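Local coordinates for protein N-Acetyltransferase, PseH (Campylobacter jejuni subsp. jejuni PT14, PDB 4XPL) that transfers an acetyl group from acetyl coenzyme A to the 4-amino group of a UDP-linked sugar, the third step in making pseudaminic acid for flagellin glycosylation, at residues H55-S58 with S59-Y62. The protein carries 8 engineered substitutions. Sequence-based numbering, arbitrary orientation.
Sequences HQDS and SKKY
The carboxylate of Asp-57 reaches forward over the beta turn it begins and takes two hydrogen bonds from Ser-59 on a single oxygen, OD1. The hydroxyl OG of Ser-59 lies 2.7 Å from Asp-57 OD1, on the syn side but 34° out of the carboxylate plane. Into the same oxygen, at 3.1 Å from Asp-57 OD1, runs the backbone N of Ser-59, with an N-H...O angle of 148°; this donor comes from above the plane. Both approach from one face of the carboxylate, a pairing that probably restricts its rotation. The side chain of Asp-57 gets there because CG stands trans to its own backbone N (chi1 -166°).

The second oxygen faces Lys-60. That side chain runs extended past Asp-57 OD2 and bends at its last torsion, bringing NZ to 3.5 Å from OD2 in a weak, long salt bridge. On the way, Lys-60 CG comes within 3.8 Å of Asp-57 OD2, and the ammonium probably adds to the electrostatic hold on the carboxylate. The side chain of Lys-60 also touches Leu-54 of helix 41-56 and Val-78 of strand 70-78.

In the backbone, Lys-60 N donates a weak bond to Asp-57 O at 3.3 Å, closing a type I beta turn from Asp-57 to Lys-60. Asp-57 is the first residue to leave helical geometry after helix 41-56, and the chain then passes through the turn into strand 61-67. The aspartate at the first turn position, accepting from the backbone N two residues on, forms an Asx turn which, with the weak i to i+3 backbone bond, makes an Asx motif, here forming the surface connection between helix and strand in the GNAT fold.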
ATOM      1  N   HIS A  55      -6.798 -11.941  -7.390  1.00 34.16           N
ATOM      2  CA  HIS A  55      -7.089 -13.332  -7.018  1.00 37.42           C
ATOM      3  C   HIS A  55      -6.081 -14.266  -7.715  1.00 41.03           C
ATOM      4  O   HIS A  55      -5.746 -15.306  -7.172  1.00 43.42           O
ATOM      5  CB  HIS A  55      -8.539 -13.748  -7.387  1.00 39.01           C
ATOM      6  CG  HIS A  55      -9.597 -13.230  -6.449  1.00 40.40           C
ATOM      7  ND1 HIS A  55     -10.092 -11.938  -6.504  1.00 41.21           N
ATOM      8  CD2 HIS A  55     -10.268 -13.841  -5.439  1.00 42.39           C
ATOM      9  CE1 HIS A  55     -11.011 -11.775  -5.566  1.00 40.00           C
ATOM     10  NE2 HIS A  55     -11.147 -12.919  -4.913  1.00 40.93           N
ATOM     11  N   GLN A  56      -5.602 -13.876  -8.902  1.00 42.59           N
ATOM     12  CA  GLN A  56      -4.741 -14.713  -9.757  1.00 47.51           C
ATOM     13  C   GLN A  56      -3.235 -14.437  -9.611  1.00 47.97           C
ATOM     14  O   GLN A  56      -2.435 -15.249 -10.043  1.00 51.04           O
ATOM     15  CB  GLN A  56      -5.130 -14.543 -11.239  1.00 49.96           C
ATOM     16  CG  GLN A  56      -6.581 -14.907 -11.564  1.00 52.19           C
ATOM     17  CD  GLN A  56      -6.972 -14.616 -13.012  1.00 56.23           C
ATOM     18  OE1 GLN A  56      -6.160 -14.746 -13.921  1.00 62.13           O
ATOM     19  NE2 GLN A  56      -8.229 -14.240 -13.228  1.00 57.23           N
ATOM     20  N   ASP A  57      -2.852 -13.311  -9.005  1.00 44.65           N
ATOM     21  CA  ASP A  57      -1.445 -12.882  -8.980  1.00 45.96           C
ATOM     22  C   ASP A  57      -0.886 -12.859  -7.567  1.00 43.74           C
ATOM     23  O   ASP A  57      -1.116 -11.908  -6.814  1.00 40.48           O
ATOM     24  CB  ASP A  57      -1.305 -11.478  -9.594  1.00 45.25           C
ATOM     25  CG  ASP A  57       0.150 -11.109  -9.922  1.00 48.11           C
ATOM     26  OD1 ASP A  57       1.093 -11.857  -9.564  1.00 46.16           O
ATOM     27  OD2 ASP A  57       0.337 -10.049 -10.550  1.00 49.70           O
ATOM     28  N   SER A  58      -0.120 -13.885  -7.217  1.00 45.96           N
ATOM     29  CA  SER A  58       0.465 -13.971  -5.874  1.00 44.82           C
ATOM     30  C   SER A  58       1.622 -12.982  -5.619  1.00 43.90           C
ATOM     31  O   SER A  58       2.043 -12.826  -4.474  1.00 42.64           O
ATOM     32  CB  SER A  58       0.908 -15.415  -5.550  1.00 47.53           C
ATOM     33  OG  SER A  58       2.108 -15.761  -6.201  1.00 52.69           O
ATOM     34  N   SER A  59       2.118 -12.328  -6.671  1.00 26.80           N
ATOM     35  CA  SER A  59       3.136 -11.284  -6.545  1.00 25.37           C
ATOM     36  C   SER A  59       2.596  -9.889  -6.166  1.00 22.93           C
ATOM     37  O   SER A  59       3.366  -8.975  -6.041  1.00 21.12           O
ATOM     38  CB  SER A  59       3.958 -11.180  -7.820  1.00 26.81           C
ATOM     39  OG  SER A  59       3.285 -10.412  -8.790  1.00 29.22           O
ATOM     40  N   LYS A  60       1.284  -9.743  -5.967  1.00 23.15           N
ATOM     41  CA  LYS A  60       0.694  -8.487  -5.504  1.00 21.65           C
ATOM     42  C   LYS A  60      -0.298  -8.791  -4.394  1.00 21.33           C
ATOM     43  O   LYS A  60      -0.986  -9.806  -4.458  1.00 21.12           O
ATOM     44  CB  LYS A  60      -0.067  -7.791  -6.628  1.00 23.04           C
ATOM     45  CG  LYS A  60       0.769  -7.361  -7.846  1.00 26.15           C
ATOM     46  CD  LYS A  60      -0.156  -6.603  -8.835  1.00 30.97           C
ATOM     47  CE  LYS A  60       0.617  -5.949  -9.996  1.00 33.47           C
ATOM     48  NZ  LYS A  60       1.645  -6.819 -10.482  1.00 35.66           N
ATOM     49  N   LYS A  61      -0.373  -7.899  -3.398  1.00 19.05           N
ATOM     50  CA  LYS A  61      -1.344  -8.000  -2.316  1.00 19.21           C
ATOM     51  C   LYS A  61      -1.721  -6.580  -1.906  1.00 17.59           C
ATOM     52  O   LYS A  61      -0.839  -5.741  -1.633  1.00 17.50           O
ATOM     53  CB  LYS A  61      -0.774  -8.753  -1.107  1.00 19.31           C
ATOM     54  CG  LYS A  61      -0.372 -10.198  -1.366  1.00 24.25           C
ATOM     55  CD  LYS A  61      -0.061 -10.910  -0.033  1.00 27.96           C
ATOM     56  CE  LYS A  61       0.426 -12.305  -0.242  1.00 32.73           C
ATOM     57  NZ  LYS A  61      -0.709 -13.196  -0.616  1.00 35.04           N
ATOM     58  N   TYR A  62      -3.022  -6.303  -1.904  1.00 16.97           N
ATOM     59  CA  TYR A  62      -3.562  -5.041  -1.438  1.00 15.86           C
ATOM     60  C   TYR A  62      -4.440  -5.315  -0.230  1.00 15.72           C
ATOM     61  O   TYR A  62      -5.178  -6.289  -0.228  1.00 15.90           O
ATOM     62  CB  TYR A  62      -4.428  -4.415  -2.551  1.00 17.25           C
ATOM     63  CG  TYR A  62      -3.655  -3.729  -3.659  1.00 17.16           C
ATOM     64  CD1 TYR A  62      -2.818  -4.445  -4.498  1.00 20.63           C
ATOM     65  CD2 TYR A  62      -3.769  -2.360  -3.865  1.00 19.81           C
ATOM     66  CE1 TYR A  62      -2.107  -3.813  -5.502  1.00 21.42           C
ATOM     67  CE2 TYR A  62      -3.063  -1.719  -4.890  1.00 20.82           C
ATOM     68  CZ  TYR A  62      -2.239  -2.443  -5.679  1.00 21.49           C
ATOM     69  OH  TYR A  62      -1.529  -1.852  -6.689  1.00 28.15           O
TER